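Serine protease inhibitor 4, isoform B (Drosophila melanogaster, PDB 4P0F) probably inhibits serine and cysteine endopeptidases and is seen here in its cleaved form. Local coordinates at residues 206-210 against 221-225; 33-39 against 370-376; 183-189 against 198-203. All blocks are in the same frame, centred on the assembly; numbering follows the deposited sequence.

Contact 1 of 3, residues 206-210 against 221-225; sequences ERFRY and LELPY
Build two extended strands that touch at one end and splay apart: the short axes run 129° apart and approach to 4.9 Å. Y210 faces L221 as an antiparallel non-hydrogen-bonded pair, CA to CA 4.5 Å; R209 and E222 stand 5.4 Å apart, CA to CA. E222 N donates to R209 O at 2.9 Å, and that oxygen also receives L221 CA in a CA-H...O contact of 3.4 Å. The return bond is replaced by a water, which accepts from R209 N (3.0 Å) and donates to E222 O (2.7 Å), so the separation leaves neither atom unsatisfied. The other backbone edges are served by neighbouring strands: F208 pairs with T265 and Y210 with Y263, while L221 pairs with I234 and L223 with M232. The R209 and E222 side chains form a salt bridge, NH1 to OE1 3.5 Å, by charge alone, since OE1 sits far off the guanidinium plane. The widening gap is filled by F208, whose m rotamer (chi2 -67°) puts L223 CD2 over the ring face, 3.5 Å from its centroid, as a CH-pi contact. F208 CB meets L221 CD1 at 3.6 Å, and P224 CD sits at the ring edge, 4.0 Å from F208 CD1. Beyond, Y225 OH bonds T329 OG1. Two antiparallel strands twisting apart after a short connection make this a beta hairpin, the one that opens serpin sheet B.

Contact 2 of 3, residues 33-39 against 370-376; sequences NIVFSPF and LPLFWGS
F36 and W374 form the apolar centre of this antiparallel strand pair in serpin sheet B. F36 (chi1 p) and W374 (chi1 t) share a face of the sheet, with F36 CE1 3.8 Å from W374 CB; the F36 ring and the indole five-membered ring lie 28° from parallel but slid apart, centroids 5.8 Å. Next along, F39 (chi1 t) reaches L372 CD2 with its CB (4.1 Å) and L370 CD2 with its CD2 (4.2 Å), while S37 CB sits over the F373 ring. V35 and G375 are a non-hydrogen-bonded pair, CA to CA 4.2 Å, so close that a CB on G375 would clash with I34 O. The ladder follows: F36 N to W374 O 3.0 Å, W374 N to F36 O 2.9 Å, S376 N to I34 O 2.9 Å, with a water linking I34 O and S376 O. Opposite L364 of strand 360-366, L372 and F373 form a classic beta bulge where the chain turns. Here helix 38-49 begins, in what is known in serpins as the shutter region, and S37 N bonds H318 NE2 of the central sheet. S37 is the N-cap: its OG bonds S40 N and donates to L372 O at 2.7 Å.

Contact 3 of 3, residues 183-189 against 198-203; sequences LTRPDTF and QVPMMS
M201, Q198 and T184 lose most surface in this antiparallel hairpin, whose short axes cross at 120°. Four backbone bonds set the register: R185 N to M201 O (3.1 Å), M201 N to R185 O (2.8 Å), D187 N to V199 O and V199 N to D187 O (both 2.9 Å), with P186 facing P200 between them, CA to CA 4.3 Å. M201, rotamer mmt, lies along the partner strand: its CG meets D187 CB at 3.7 Å and its CE touches the edge of F189, 4.1 Å from CD1. Q198 (chi1 and chi2 m) folds over so that NE2 donates to T188 OG1 at 2.9 Å; a water joins its OE1 to D187 OD1 and T188 OG1. T184 packs CG2 on P200 CB (3.9 Å), and its OG1 bonds E326 and a water shared with S203 N. This is a sheet C hairpin of the serpin fold: strand 185-189 lies along strand 197-213, which on its other side bonds strand 263-281 through P200 with R273 and M202 with L271.

Contacts 1 and 3 share strand 197-213 and follow one another along the chain, their centres about 19 Å apart: it pairs with strand 185-189 in contact 3, then with strand 218-224 in contact 1. Both are local hairpins, whereas contact 2 brings together segments more than 300 residues apart and encloses the other two in its loop. Contact 2, its centre about 4 Å from the chain's, is almost wholly buried, with aromatic and proline packing and a helix cap. Contact 1 is also buried but combines the packed F208 ring with a water-bridged gap and a charge pair. Contact 3, farthest out and partly exposed, relies on a regular ladder and water-linked polar side chains.

Contact 1 of 3, residues 206-210 against 221-225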
loop_
_atom_site.group_PDB
_atom_site.type_symbol
_atom_site.label_atom_id
_atom_site.label_comp_id
_atom_site.label_asym_id
_atom_site.label_seq_id
_atom_site.Cartn_x
_atom_site.Cartn_y
_atom_site.Cartn_z
ATOM N N GLU A 206 26.244 -6.587 -10.603
ATOM C CA GLU A 206 26.339 -5.135 -10.622
ATOM C C GLU A 206 26.751 -4.649 -9.239
ATOM O O GLU A 206 26.695 -5.412 -8.272
ATOM C CB GLU A 206 24.998 -4.493 -11.008
ATOM C CG GLU A 206 24.566 -4.605 -12.461
ATOM C CD GLU A 206 25.293 -3.648 -13.382
ATOM O OE1 GLU A 206 26.068 -2.802 -12.889
ATOM O OE2 GLU A 206 25.077 -3.736 -14.610
ATOM N N ARG A 207 27.180 -3.394 -9.147
ATOM C CA ARG A 207 27.307 -2.734 -7.854
ATOM C C ARG A 207 25.928 -2.275 -7.429
ATOM O O ARG A 207 25.259 -1.551 -8.169
ATOM C CB ARG A 207 28.263 -1.543 -7.914
ATOM C CG ARG A 207 29.733 -1.913 -7.846
ATOM C CD ARG A 207 30.614 -0.677 -7.895
ATOM N NE ARG A 207 30.710 0.014 -6.606
ATOM C CZ ARG A 207 31.593 -0.283 -5.652
ATOM N NH1 ARG A 207 32.459 -1.275 -5.816
ATOM N NH2 ARG A 207 31.605 0.412 -4.523
ATOM N N PHE A 208 25.502 -2.725 -6.252
ATOM C CA PHE A 208 24.247 -2.316 -5.656
ATOM C C PHE A 208 24.507 -1.929 -4.218
ATOM O O PHE A 208 25.498 -2.360 -3.632
ATOM C CB PHE A 208 23.208 -3.435 -5.668
ATOM C CG PHE A 208 22.695 -3.797 -7.031
ATOM C CD1 PHE A 208 21.935 -2.901 -7.768
ATOM C CD2 PHE A 208 22.925 -5.054 -7.546
ATOM C CE1 PHE A 208 21.439 -3.247 -9.009
ATOM C CE2 PHE A 208 22.421 -5.413 -8.783
ATOM C CZ PHE A 208 21.683 -4.506 -9.514
ATOM N N ARG A 209 23.615 -1.127 -3.658
ATOM C CA ARG A 209 23.606 -0.882 -2.227
ATOM C C ARG A 209 23.165 -2.150 -1.504
ATOM O O ARG A 209 22.114 -2.707 -1.802
ATOM C CB ARG A 209 22.672 0.277 -1.886
ATOM C CG ARG A 209 23.116 1.602 -2.454
ATOM C CD ARG A 209 22.233 2.719 -1.953
ATOM N NE ARG A 209 22.365 2.918 -0.514
ATOM C CZ ARG A 209 21.572 3.709 0.200
ATOM N NH1 ARG A 209 20.589 4.367 -0.400
ATOM N NH2 ARG A 209 21.759 3.838 1.510
ATOM N N TYR A 210 23.988 -2.583 -0.553
ATOM C CA TYR A 210 23.875 -3.887 0.083
ATOM C C TYR A 210 24.154 -3.723 1.571
ATOM O O TYR A 210 24.928 -2.859 1.956
ATOM C CB TYR A 210 24.873 -4.890 -0.543
ATOM C CG TYR A 210 25.175 -6.072 0.351
ATOM C CD1 TYR A 210 26.214 -6.019 1.265
ATOM C CD2 TYR A 210 24.395 -7.225 0.308
ATOM C CE1 TYR A 210 26.483 -7.069 2.105
ATOM C CE2 TYR A 210 24.663 -8.295 1.151
ATOM C CZ TYR A 210 25.707 -8.206 2.049
ATOM O OH TYR A 210 26.007 -9.243 2.907
ATOM N N LEU A 221 19.330 -5.736 -0.020
ATOM C CA LEU A 221 19.816 -5.209 -1.282
ATOM C C LEU A 221 18.782 -4.215 -1.786
ATOM O O LEU A 221 17.575 -4.409 -1.591
ATOM C CB LEU A 221 20.038 -6.347 -2.306
ATOM C CG LEU A 221 20.853 -6.065 -3.568
ATOM C CD1 LEU A 221 22.328 -5.960 -3.240
ATOM C CD2 LEU A 221 20.619 -7.159 -4.596
ATOM N N GLU A 222 19.256 -3.128 -2.381
ATOM C CA GLU A 222 18.383 -2.158 -3.026
ATOM C C GLU A 222 18.660 -2.098 -4.523
ATOM O O GLU A 222 19.804 -1.947 -4.944
ATOM C CB GLU A 222 18.569 -0.775 -2.423
ATOM C CG GLU A 222 17.335 -0.256 -1.764
ATOM C CD GLU A 222 17.532 1.102 -1.131
ATOM O OE1 GLU A 222 18.432 1.861 -1.566
ATOM O OE2 GLU A 222 16.776 1.397 -0.193
ATOM N N LEU A 223 17.596 -2.211 -5.305
ATOM C CA LEU A 223 17.666 -2.141 -6.754
ATOM C C LEU A 223 17.025 -0.832 -7.210
ATOM O O LEU A 223 15.808 -0.667 -7.085
ATOM C CB LEU A 223 16.957 -3.340 -7.381
ATOM C CG LEU A 223 17.413 -4.725 -6.916
ATOM C CD1 LEU A 223 16.636 -5.821 -7.626
ATOM C CD2 LEU A 223 18.908 -4.907 -7.139
ATOM N N PRO A 224 17.832 0.109 -7.723
ATOM C CA PRO A 224 17.278 1.416 -8.086
ATOM C C PRO A 224 16.565 1.430 -9.435
ATOM O O PRO A 224 16.900 0.662 -10.325
ATOM C CB PRO A 224 18.515 2.319 -8.115
ATOM C CG PRO A 224 19.625 1.406 -8.473
ATOM C CD PRO A 224 19.301 0.095 -7.813
ATOM N N TYR A 225 15.578 2.315 -9.564
ATOM C CA TYR A 225 14.911 2.580 -10.838
ATOM C C TYR A 225 15.512 3.825 -11.482
ATOM O O TYR A 225 15.844 4.780 -10.787
ATOM C CB TYR A 225 13.398 2.766 -10.617
ATOM C CG TYR A 225 12.760 1.529 -10.051
ATOM C CD1 TYR A 225 12.432 0.467 -10.875
ATOM C CD2 TYR A 225 12.506 1.412 -8.695
ATOM C CE1 TYR A 225 11.875 -0.684 -10.367
ATOM C CE2 TYR A 225 11.939 0.262 -8.170
ATOM C CZ TYR A 225 11.619 -0.777 -9.021
ATOM O OH TYR A 225 11.069 -1.925 -8.523
HETATM O O HOH W 1 21.428 0.203 -5.169
#

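Contact 2 of 3, residues 33-39 against 370-376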
loop_
_atom_site.group_PDB
_atom_site.type_symbol
_atom_site.label_atom_id
_atom_site.label_comp_id
_atom_site.label_asym_id
_atom_site.label_seq_id
_atom_site.Cartn_x
_atom_site.Cartn_y
_atom_site.Cartn_z
ATOM N N ASN A 33 1.340 -14.632 -0.706
ATOM C CA ASN A 33 2.208 -13.560 -1.170
ATOM C C ASN A 33 1.537 -12.207 -1.027
ATOM O O ASN A 33 0.983 -11.660 -1.972
ATOM C CB ASN A 33 2.618 -13.785 -2.617
ATOM C CG ASN A 33 3.498 -15.005 -2.784
ATOM O OD1 ASN A 33 3.978 -15.576 -1.808
ATOM N ND2 ASN A 33 3.707 -15.421 -4.024
ATOM N N ILE A 34 1.613 -11.660 0.170
ATOM C CA ILE A 34 1.000 -10.384 0.457
ATOM C C ILE A 34 1.661 -9.265 -0.338
ATOM O O ILE A 34 2.877 -9.217 -0.453
ATOM C CB ILE A 34 1.090 -10.099 1.969
ATOM C CG1 ILE A 34 0.260 -11.140 2.728
ATOM C CG2 ILE A 34 0.618 -8.682 2.300
ATOM C CD1 ILE A 34 0.471 -11.129 4.224
ATOM N N VAL A 35 0.852 -8.373 -0.901
ATOM C CA VAL A 35 1.361 -7.110 -1.423
ATOM C C VAL A 35 0.325 -6.053 -1.118
ATOM O O VAL A 35 -0.865 -6.312 -1.231
ATOM C CB VAL A 35 1.680 -7.162 -2.947
ATOM C CG1 VAL A 35 0.477 -7.606 -3.771
ATOM C CG2 VAL A 35 2.201 -5.812 -3.432
ATOM N N PHE A 36 0.776 -4.884 -0.687
ATOM C CA PHE A 36 -0.134 -3.795 -0.370
ATOM C C PHE A 36 0.601 -2.469 -0.448
ATOM O O PHE A 36 1.833 -2.431 -0.462
ATOM C CB PHE A 36 -0.781 -3.992 1.020
ATOM C CG PHE A 36 0.160 -3.796 2.201
ATOM C CD1 PHE A 36 1.056 -4.774 2.570
ATOM C CD2 PHE A 36 0.088 -2.642 2.969
ATOM C CE1 PHE A 36 1.896 -4.595 3.669
ATOM C CE2 PHE A 36 0.925 -2.454 4.061
ATOM C CZ PHE A 36 1.830 -3.434 4.407
ATOM N N SER A 37 -0.166 -1.384 -0.555
ATOM C CA SER A 37 0.393 -0.044 -0.509
ATOM C C SER A 37 0.031 0.619 0.806
ATOM O O SER A 37 -1.116 1.049 0.988
ATOM C CB SER A 37 -0.107 0.811 -1.663
ATOM O OG SER A 37 0.342 2.147 -1.515
ATOM N N PRO A 38 0.993 0.703 1.732
ATOM C CA PRO A 38 0.667 1.379 2.995
ATOM C C PRO A 38 0.345 2.853 2.781
ATOM O O PRO A 38 -0.511 3.410 3.490
ATOM C CB PRO A 38 1.927 1.182 3.843
ATOM C CG PRO A 38 3.007 0.841 2.908
ATOM C CD PRO A 38 2.370 0.171 1.727
ATOM N N PHE A 39 0.989 3.471 1.797
ATOM C CA PHE A 39 0.745 4.875 1.497
ATOM C C PHE A 39 -0.711 5.095 1.095
ATOM O O PHE A 39 -1.342 6.080 1.507
ATOM C CB PHE A 39 1.659 5.378 0.385
ATOM C CG PHE A 39 1.441 6.825 0.053
ATOM C CD1 PHE A 39 0.493 7.198 -0.882
ATOM C CD2 PHE A 39 2.146 7.817 0.710
ATOM C CE1 PHE A 39 0.266 8.536 -1.167
ATOM C CE2 PHE A 39 1.924 9.154 0.423
ATOM C CZ PHE A 39 0.978 9.509 -0.521
ATOM N N LEU A 370 10.425 6.184 2.771
ATOM C CA LEU A 370 9.000 6.360 2.487
ATOM C C LEU A 370 8.492 5.174 1.671
ATOM O O LEU A 370 8.770 5.088 0.477
ATOM C CB LEU A 370 8.732 7.670 1.747
ATOM C CG LEU A 370 7.264 8.117 1.880
ATOM C CD1 LEU A 370 7.129 9.618 1.738
ATOM C CD2 LEU A 370 6.367 7.420 0.875
ATOM N N PRO A 371 7.765 4.243 2.316
ATOM C CA PRO A 371 7.355 3.033 1.605
ATOM C C PRO A 371 6.057 3.212 0.829
ATOM O O PRO A 371 5.054 3.645 1.387
ATOM C CB PRO A 371 7.185 2.015 2.728
ATOM C CG PRO A 371 6.809 2.815 3.906
ATOM C CD PRO A 371 7.426 4.167 3.750
ATOM N N LEU A 372 6.086 2.887 -0.459
ATOM C CA LEU A 372 4.900 3.012 -1.310
ATOM C C LEU A 372 4.190 1.677 -1.455
ATOM O O LEU A 372 2.960 1.619 -1.493
ATOM C CB LEU A 372 5.284 3.560 -2.687
ATOM C CG LEU A 372 5.803 4.996 -2.691
ATOM C CD1 LEU A 372 6.300 5.388 -4.071
ATOM C CD2 LEU A 372 4.738 5.971 -2.193
ATOM N N PHE A 373 4.980 0.609 -1.533
ATOM C CA PHE A 373 4.480 -0.759 -1.588
ATOM C C PHE A 373 5.326 -1.622 -0.657
ATOM O O PHE A 373 6.520 -1.359 -0.452
ATOM C CB PHE A 373 4.525 -1.339 -3.012
ATOM C CG PHE A 373 3.589 -0.679 -3.970
ATOM C CD1 PHE A 373 3.956 0.475 -4.627
ATOM C CD2 PHE A 373 2.340 -1.213 -4.213
ATOM C CE1 PHE A 373 3.099 1.089 -5.513
ATOM C CE2 PHE A 373 1.483 -0.600 -5.100
ATOM C CZ PHE A 373 1.861 0.555 -5.732
ATOM N N TRP A 374 4.704 -2.661 -0.128
ATOM C CA TRP A 374 5.334 -3.576 0.808
ATOM C C TRP A 374 4.775 -4.965 0.544
ATOM O O TRP A 374 3.569 -5.122 0.330
ATOM C CB TRP A 374 5.048 -3.127 2.239
ATOM C CG TRP A 374 5.942 -3.683 3.287
ATOM C CD1 TRP A 374 6.114 -4.996 3.604
ATOM C CD2 TRP A 374 6.773 -2.939 4.195
ATOM N NE1 TRP A 374 7.014 -5.118 4.635
ATOM C CE2 TRP A 374 7.428 -3.870 5.017
ATOM C CE3 TRP A 374 7.027 -1.578 4.384
ATOM C CZ2 TRP A 374 8.327 -3.485 6.011
ATOM C CZ3 TRP A 374 7.911 -1.198 5.368
ATOM C CH2 TRP A 374 8.552 -2.144 6.168
ATOM N N GLY A 375 5.630 -5.982 0.547
ATOM C CA GLY A 375 5.131 -7.319 0.316
ATOM C C GLY A 375 6.050 -8.441 0.733
ATOM O O GLY A 375 7.150 -8.219 1.240
ATOM N N SER A 376 5.544 -9.651 0.524
ATOM C CA SER A 376 6.227 -10.901 0.815
ATOM C C SER A 376 6.153 -11.835 -0.373
ATOM O O SER A 376 5.135 -11.895 -1.052
ATOM C CB SER A 376 5.582 -11.614 2.003
ATOM O OG SER A 376 5.845 -10.967 3.219
HETATM O O HOH W 2 4.110 -10.346 -2.906
#

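Contact 3 of 3, residues 183-189 against 198-203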
loop_
_atom_site.group_PDB
_atom_site.type_symbol
_atom_site.label_atom_id
_atom_site.label_comp_id
_atom_site.label_asym_id
_atom_site.label_seq_id
_atom_site.Cartn_x
_atom_site.Cartn_y
_atom_site.Cartn_z
ATOM N N LEU A 183 19.411 -14.452 -20.123
ATOM C CA LEU A 183 20.168 -15.079 -19.041
ATOM C C LEU A 183 19.256 -15.662 -17.970
ATOM O O LEU A 183 19.720 -16.344 -17.059
ATOM C CB LEU A 183 21.135 -14.072 -18.404
ATOM C CG LEU A 183 22.307 -13.643 -19.306
ATOM C CD1 LEU A 183 23.208 -12.663 -18.575
ATOM C CD2 LEU A 183 23.122 -14.827 -19.813
ATOM N N THR A 184 17.960 -15.399 -18.074
ATOM C CA THR A 184 17.024 -15.921 -17.096
ATOM C C THR A 184 16.919 -17.432 -17.280
ATOM O O THR A 184 16.827 -17.924 -18.403
ATOM C CB THR A 184 15.663 -15.226 -17.239
ATOM O OG1 THR A 184 15.839 -13.834 -16.963
ATOM C CG2 THR A 184 14.614 -15.807 -16.289
ATOM N N ARG A 185 16.972 -18.166 -16.172
ATOM C CA ARG A 185 16.901 -19.623 -16.221
ATOM C C ARG A 185 15.967 -20.134 -15.143
ATOM O O ARG A 185 15.871 -19.531 -14.076
ATOM C CB ARG A 185 18.278 -20.257 -16.019
ATOM C CG ARG A 185 19.323 -19.910 -17.063
ATOM C CD ARG A 185 19.113 -20.679 -18.345
ATOM N NE ARG A 185 20.177 -20.412 -19.315
ATOM C CZ ARG A 185 20.208 -19.345 -20.107
ATOM N NH1 ARG A 185 19.227 -18.456 -20.055
ATOM N NH2 ARG A 185 21.210 -19.170 -20.960
ATOM N N PRO A 186 15.288 -21.257 -15.406
ATOM C CA PRO A 186 14.565 -21.911 -14.313
ATOM C C PRO A 186 15.540 -22.400 -13.250
ATOM O O PRO A 186 16.554 -23.016 -13.575
ATOM C CB PRO A 186 13.855 -23.078 -15.003
ATOM C CG PRO A 186 14.676 -23.357 -16.216
ATOM C CD PRO A 186 15.235 -22.040 -16.656
ATOM N N ASP A 187 15.253 -22.111 -11.993
ATOM C CA ASP A 187 16.082 -22.604 -10.911
ATOM C C ASP A 187 15.243 -22.773 -9.671
ATOM O O ASP A 187 14.086 -22.357 -9.622
ATOM C CB ASP A 187 17.261 -21.672 -10.630
ATOM C CG ASP A 187 18.527 -22.435 -10.255
ATOM O OD1 ASP A 187 18.422 -23.555 -9.710
ATOM O OD2 ASP A 187 19.634 -21.917 -10.507
ATOM N N THR A 188 15.848 -23.388 -8.669
ATOM C CA THR A 188 15.128 -23.850 -7.501
ATOM C C THR A 188 14.714 -22.708 -6.590
ATOM O O THR A 188 15.507 -21.819 -6.289
ATOM C CB THR A 188 15.992 -24.851 -6.714
ATOM O OG1 THR A 188 16.454 -25.869 -7.609
ATOM C CG2 THR A 188 15.200 -25.487 -5.594
ATOM N N PHE A 189 13.447 -22.732 -6.187
ATOM C CA PHE A 189 12.953 -21.881 -5.112
ATOM C C PHE A 189 12.597 -22.801 -3.954
ATOM O O PHE A 189 11.841 -23.762 -4.121
ATOM C CB PHE A 189 11.749 -21.050 -5.554
ATOM C CG PHE A 189 11.309 -20.032 -4.529
ATOM C CD1 PHE A 189 11.866 -18.766 -4.508
ATOM C CD2 PHE A 189 10.359 -20.357 -3.581
ATOM C CE1 PHE A 189 11.472 -17.831 -3.559
ATOM C CE2 PHE A 189 9.955 -19.426 -2.626
ATOM C CZ PHE A 189 10.513 -18.165 -2.619
ATOM N N GLN A 198 10.794 -25.210 -9.427
ATOM C CA GLN A 198 11.587 -24.482 -10.408
ATOM C C GLN A 198 10.820 -23.259 -10.902
ATOM O O GLN A 198 9.686 -23.380 -11.364
ATOM C CB GLN A 198 11.950 -25.384 -11.592
ATOM C CG GLN A 198 12.722 -26.629 -11.199
ATOM C CD GLN A 198 14.053 -26.303 -10.560
ATOM O OE1 GLN A 198 14.904 -25.656 -11.172
ATOM N NE2 GLN A 198 14.239 -26.745 -9.319
ATOM N N VAL A 199 11.444 -22.092 -10.798
ATOM C CA VAL A 199 10.860 -20.843 -11.278
ATOM C C VAL A 199 11.901 -20.018 -12.034
ATOM O O VAL A 199 13.096 -20.172 -11.811
ATOM C CB VAL A 199 10.290 -20.006 -10.113
ATOM C CG1 VAL A 199 9.234 -20.807 -9.362
ATOM C CG2 VAL A 199 11.396 -19.562 -9.174
ATOM N N PRO A 200 11.448 -19.120 -12.920
ATOM C CA PRO A 200 12.403 -18.269 -13.636
ATOM C C PRO A 200 13.190 -17.366 -12.709
ATOM O O PRO A 200 12.594 -16.594 -11.949
ATOM C CB PRO A 200 11.513 -17.447 -14.569
ATOM C CG PRO A 200 10.168 -17.461 -13.917
ATOM C CD PRO A 200 10.055 -18.805 -13.277
ATOM N N MET A 201 14.515 -17.494 -12.760
ATOM C CA MET A 201 15.429 -16.693 -11.953
ATOM C C MET A 201 16.257 -15.781 -12.838
ATOM O O MET A 201 16.977 -16.246 -13.725
ATOM C CB MET A 201 16.370 -17.581 -11.133
ATOM C CG MET A 201 15.682 -18.349 -10.058
ATOM S SD MET A 201 15.235 -17.259 -8.694
ATOM C CE MET A 201 14.685 -18.486 -7.515
ATOM N N MET A 202 16.150 -14.486 -12.580
ATOM C CA MET A 202 16.906 -13.478 -13.298
ATOM C C MET A 202 18.249 -13.312 -12.624
ATOM O O MET A 202 18.325 -13.318 -11.398
ATOM C CB MET A 202 16.136 -12.159 -13.313
ATOM C CG MET A 202 14.675 -12.350 -13.662
ATOM S SD MET A 202 13.734 -10.832 -13.809
ATOM C CE MET A 202 13.759 -10.208 -12.127
ATOM N N SER A 203 19.295 -13.147 -13.427
ATOM C CA SER A 203 20.669 -13.072 -12.929
ATOM C C SER A 203 21.350 -11.788 -13.367
ATOM O O SER A 203 21.310 -11.435 -14.545
ATOM C CB SER A 203 21.518 -14.255 -13.441
ATOM O OG SER A 203 21.091 -15.496 -12.913
HETATM O O HOH W 3 19.537 -16.883 -14.269
HETATM O O HOH W 4 18.236 -12.545 -16.230
HETATM O O HOH W 5 17.605 -26.328 -10.651
#